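Local coordinates for uncharacterized protein (PDB 6R1J) that is probably one component of a tripartite alpha-pore-forming toxin of Aeromonas hydrophila, captured here in its soluble form, at residues Leu127-Ile131 with Ile190-Ile194; Val85-Gln89 with Ile232-Ala236. The protein carries 3 engineered substitutions. All coordinates share one frame; numbering follows the deposited sequence.

Contact 1. Residues Leu127-Ile131 with Ile190-Ile194; sequences LQATI and IEGQI
Ile131 and Ile190 face each other with different first torsions. In Ile131, CG1 lies anti to the backbone N (chi1 -162°), and an extended chi2 carries CD1 on toward the other helix; in Ile190, CG1 sits beside the backbone N (chi1 -58°), which puts CG2 anti to that N, and this methyl comes within 4.0 Å of Ile131 CB. Both helices are long, 78-157 and 163-236, and they run antiparallel as the two arms of a helical hairpin, their local axes 10.2 Å apart at an angle of 161°. One turn along, Leu127 and Ile194 run by one another head to tail, with Leu127 CB 3.8 Å from Ile194 CG1. Ile131 CD1 also reaches the aliphatic part of Glu191, roughly perpendicular to it and 3.3 Å from Glu191 CG, shorter than usual carbon-carbon contact, so the exact spacing is doubtful.

Two amides close the seam over aliphatic neighbours. Gln128 starts out pointing away, but its end comes back to set NE2 3.6 Å from Ile194 CD1. Gln193 crosses Leu127 and brings NE2 to 3.8 Å from Leu127 CD2, while its OE1 accepts a hydrogen bond from Gln189 NE2 on its own helix. Thr130 likewise keeps its hydroxyl at home, bonded to the carbonyl O of Glu126. Gln128 also packs on Ile118 of a second subunit. With mostly apolar branches touching, two amide nitrogens lying against methyls, and the Thr130 and Gln193 polar groups bonded within their own helices, cohesion between the two segments rests on van der Waals and hydrophobic contact, without directional polar bonds.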
loop_
_atom_site.group_PDB
_atom_site.type_symbol
_atom_site.label_atom_id
_atom_site.label_comp_id
_atom_site.label_asym_id
_atom_site.label_seq_id
_atom_site.Cartn_x
_atom_site.Cartn_y
_atom_site.Cartn_z
ATOM N N LEU A 127 14.462 -0.249 -10.196
ATOM C CA LEU A 127 13.852 0.953 -10.819
ATOM C C LEU A 127 13.907 2.145 -9.846
ATOM O O LEU A 127 14.203 3.259 -10.316
ATOM C CB LEU A 127 12.401 0.664 -11.204
ATOM C CG LEU A 127 12.249 -0.385 -12.302
ATOM C CD1 LEU A 127 10.780 -0.674 -12.564
ATOM C CD2 LEU A 127 12.961 0.052 -13.571
ATOM N N GLN A 128 13.659 1.936 -8.554
ATOM C CA GLN A 128 13.751 3.016 -7.523
ATOM C C GLN A 128 15.199 3.564 -7.524
ATOM O O GLN A 128 15.364 4.788 -7.588
ATOM C CB GLN A 128 13.289 2.537 -6.140
ATOM C CG GLN A 128 11.804 2.163 -6.025
ATOM C CD GLN A 128 10.877 3.354 -6.173
ATOM O OE1 GLN A 128 11.209 4.469 -5.793
ATOM N NE2 GLN A 128 9.685 3.144 -6.723
ATOM N N ALA A 129 16.216 2.698 -7.509
ATOM C CA ALA A 129 17.642 3.103 -7.583
ATOM C C ALA A 129 17.872 3.924 -8.847
ATOM O O ALA A 129 18.421 5.047 -8.749
ATOM C CB ALA A 129 18.568 1.910 -7.530
ATOM N N THR A 130 17.412 3.426 -9.994
ATOM C CA THR A 130 17.552 4.090 -11.312
ATOM C C THR A 130 16.852 5.460 -11.283
ATOM O O THR A 130 17.451 6.449 -11.690
ATOM C CB THR A 130 16.992 3.224 -12.456
ATOM O OG1 THR A 130 17.668 1.975 -12.430
ATOM C CG2 THR A 130 17.178 3.851 -13.818
ATOM N N ILE A 131 15.636 5.554 -10.782
ATOM C CA ILE A 131 14.935 6.862 -10.806
ATOM C C ILE A 131 15.667 7.858 -9.882
ATOM O O ILE A 131 15.752 9.049 -10.241
ATOM C CB ILE A 131 13.431 6.704 -10.533
ATOM C CG1 ILE A 131 12.662 7.941 -10.996
ATOM C CG2 ILE A 131 13.155 6.398 -9.077
ATOM C CD1 ILE A 131 11.156 7.770 -11.033
ATOM N N ILE A 190 10.208 6.044 -16.288
ATOM C CA ILE A 190 10.497 5.069 -15.207
ATOM C C ILE A 190 9.364 5.157 -14.171
ATOM O O ILE A 190 8.975 4.110 -13.689
ATOM C CB ILE A 190 11.892 5.271 -14.588
ATOM C CG1 ILE A 190 13.029 5.159 -15.611
ATOM C CG2 ILE A 190 12.105 4.309 -13.431
ATOM C CD1 ILE A 190 13.329 3.759 -16.110
ATOM N N GLU A 191 8.833 6.337 -13.885
ATOM C CA GLU A 191 7.674 6.487 -12.953
ATOM C C GLU A 191 6.494 5.654 -13.482
ATOM O O GLU A 191 5.857 4.938 -12.673
ATOM C CB GLU A 191 7.227 7.940 -12.816
ATOM C CG GLU A 191 8.237 8.819 -12.092
ATOM C CD GLU A 191 7.896 10.305 -11.997
ATOM O OE1 GLU A 191 7.134 10.816 -12.851
ATOM O OE2 GLU A 191 8.385 10.943 -11.057
ATOM N N GLY A 192 6.180 5.770 -14.773
ATOM C CA GLY A 192 5.089 5.002 -15.422
ATOM C C GLY A 192 5.320 3.492 -15.319
ATOM O O GLY A 192 4.349 2.733 -15.042
ATOM N N GLN A 193 6.537 3.031 -15.622
ATOM C CA GLN A 193 6.951 1.618 -15.473
ATOM C C GLN A 193 6.776 1.199 -14.016
ATOM O O GLN A 193 6.373 0.051 -13.786
ATOM C CB GLN A 193 8.433 1.366 -15.787
ATOM C CG GLN A 193 8.724 1.300 -17.282
ATOM C CD GLN A 193 10.199 1.324 -17.630
ATOM O OE1 GLN A 193 10.582 1.763 -18.707
ATOM N NE2 GLN A 193 11.046 0.902 -16.712
ATOM N N ILE A 194 7.161 2.046 -13.067
ATOM C CA ILE A 194 7.038 1.667 -11.630
ATOM C C ILE A 194 5.554 1.481 -11.313
ATOM O O ILE A 194 5.229 0.474 -10.716
ATOM C CB ILE A 194 7.674 2.711 -10.717
ATOM C CG1 ILE A 194 9.194 2.683 -10.815
ATOM C CG2 ILE A 194 7.207 2.516 -9.274
ATOM C CD1 ILE A 194 9.831 3.911 -10.201
#

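Contact 2. Residues Val85-Gln89 with Ile232-Ala236; sequences VDLVQ and IANVA
At the end of the helical bundle remote from the hairpin's tip, Val85 packs against residues 232-236 of helix 163-236. Its two methyls divide the work. CG1, anti to the backbone N (chi1 170°), meets Ala236 CB at 3.5 Å, tighter than usual for two carbons, although Ala236 is poorly ordered and the spacing therefore doubtful; the same methyl lies 3.7 Å from Ile232 O. CG2 turns to Val235, approaching its CG1 at 3.6 Å.

This is antiparallel helix packing within an all-helical bundle, the local axes 9.8 Å apart and inclined at 149°, and further helices add to the core around it. Helix 244-264 brings Phe250 and Phe251 against Val235, and helix 28-70 supplies Leu62 beside Val88. Alongside, Val88 meets Ile232 nearly crosswise, its CG1 4.0 Å from Ile232 CG1. Toward the exposed margin Gln89 reaches across with its aliphatic stem by Ile232 and its amide NE2 3.8 Å from Ala233 CB. Lys82, about one turn before Val85, hydrogen-bonds through NZ to the carbonyl O of Ala236, a bond that shares the uncertainty of that residue's position.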
loop_
_atom_site.group_PDB
_atom_site.type_symbol
_atom_site.label_atom_id
_atom_site.label_comp_id
_atom_site.label_asym_id
_atom_site.label_seq_id
_atom_site.Cartn_x
_atom_site.Cartn_y
_atom_site.Cartn_z
ATOM N N VAL A 85 -15.277 -52.525 5.883
ATOM C CA VAL A 85 -14.021 -51.765 6.115
ATOM C C VAL A 85 -13.182 -51.863 4.840
ATOM O O VAL A 85 -12.737 -50.788 4.342
ATOM C CB VAL A 85 -13.272 -52.248 7.369
ATOM C CG1 VAL A 85 -11.884 -51.653 7.459
ATOM C CG2 VAL A 85 -14.061 -51.947 8.641
ATOM N N ASP A 86 -13.054 -53.072 4.280
ATOM C CA ASP A 86 -12.279 -53.295 3.033
ATOM C C ASP A 86 -12.902 -52.475 1.913
ATOM O O ASP A 86 -12.151 -51.830 1.180
ATOM C CB ASP A 86 -12.262 -54.751 2.555
ATOM C CG ASP A 86 -11.353 -55.694 3.324
ATOM O OD1 ASP A 86 -10.600 -55.205 4.189
ATOM O OD2 ASP A 86 -11.405 -56.928 3.029
ATOM N N LEU A 87 -14.214 -52.567 1.724
ATOM C CA LEU A 87 -14.892 -51.833 0.631
ATOM C C LEU A 87 -14.670 -50.300 0.788
ATOM O O LEU A 87 -14.377 -49.614 -0.225
ATOM C CB LEU A 87 -16.373 -52.188 0.671
ATOM C CG LEU A 87 -17.229 -51.420 -0.327
ATOM C CD1 LEU A 87 -16.928 -51.893 -1.743
ATOM C CD2 LEU A 87 -18.706 -51.544 0.014
ATOM N N VAL A 88 -14.814 -49.772 2.003
ATOM C CA VAL A 88 -14.671 -48.305 2.277
ATOM C C VAL A 88 -13.196 -47.914 2.035
ATOM O O VAL A 88 -12.980 -46.927 1.318
ATOM C CB VAL A 88 -15.140 -47.926 3.697
ATOM C CG1 VAL A 88 -14.807 -46.475 4.040
ATOM C CG2 VAL A 88 -16.634 -48.176 3.899
ATOM N N GLN A 89 -12.228 -48.688 2.558
ATOM C CA GLN A 89 -10.765 -48.413 2.352
ATOM C C GLN A 89 -10.464 -48.340 0.846
ATOM O O GLN A 89 -9.711 -47.428 0.436
ATOM C CB GLN A 89 -9.890 -49.429 3.082
ATOM C CG GLN A 89 -9.782 -49.147 4.574
ATOM C CD GLN A 89 -8.954 -50.165 5.327
ATOM O OE1 GLN A 89 -8.597 -51.227 4.805
ATOM N NE2 GLN A 89 -8.673 -49.869 6.590
ATOM N N ILE A 232 -12.008 -45.479 10.254
ATOM C CA ILE A 232 -12.451 -46.693 9.535
ATOM C C ILE A 232 -11.502 -47.854 9.837
ATOM O O ILE A 232 -12.012 -48.981 10.015
ATOM C CB ILE A 232 -12.606 -46.411 8.032
ATOM C CG1 ILE A 232 -13.787 -45.489 7.747
ATOM C CG2 ILE A 232 -12.724 -47.694 7.235
ATOM C CD1 ILE A 232 -15.134 -46.102 8.104
ATOM N N ALA A 233 -10.197 -47.591 9.929
ATOM C CA ALA A 233 -9.188 -48.643 10.207
ATOM C C ALA A 233 -9.311 -49.093 11.669
ATOM O O ALA A 233 -8.945 -50.214 11.947
ATOM C CB ALA A 233 -7.802 -48.155 9.856
ATOM N N ASN A 234 -9.836 -48.261 12.569
ATOM C CA ASN A 234 -10.043 -48.639 13.993
ATOM C C ASN A 234 -11.236 -49.597 14.155
ATOM O O ASN A 234 -11.470 -50.044 15.281
ATOM C CB ASN A 234 -10.119 -47.416 14.889
ATOM C CG ASN A 234 -8.732 -46.861 15.107
ATOM O OD1 ASN A 234 -7.776 -47.626 15.208
ATOM N ND2 ASN A 234 -8.613 -45.550 15.154
ATOM N N VAL A 235 -11.947 -49.905 13.075
ATOM C CA VAL A 235 -12.990 -50.968 13.033
ATOM C C VAL A 235 -12.295 -52.280 12.619
ATOM O O VAL A 235 -12.658 -53.343 13.155
ATOM C CB VAL A 235 -14.113 -50.564 12.059
ATOM C CG1 VAL A 235 -15.223 -51.608 11.993
ATOM C CG2 VAL A 235 -14.676 -49.190 12.401
ATOM N N ALA A 236 -11.326 -52.184 11.695
ATOM C CA ALA A 236 -10.522 -53.295 11.111
ATOM C C ALA A 236 -9.589 -53.927 12.159
ATOM O O ALA A 236 -9.193 -55.093 11.973
ATOM C CB ALA A 236 -9.710 -52.781 9.939
#

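In the fold
Contacts 1 and 2 join the same two helices, 78-157 and 163-236, at places far apart along a slender molecule: their centres are 62 Å apart and their nearest atoms about 51 Å, on opposite sides of the chain's centre. Because the helices run antiparallel, contact 1 falls between the two segments of contact 2 in sequence, nearer the turn of the hairpin. There the pair is a surface contact touched by a second subunit, whereas 85-89 with 232-236 is partly buried among helices 28-70 and 244-264 of its own chain. Thr224, on helix 163-236, and Asp264, on helix 244-264, are sodium ligands and belong to neither contact.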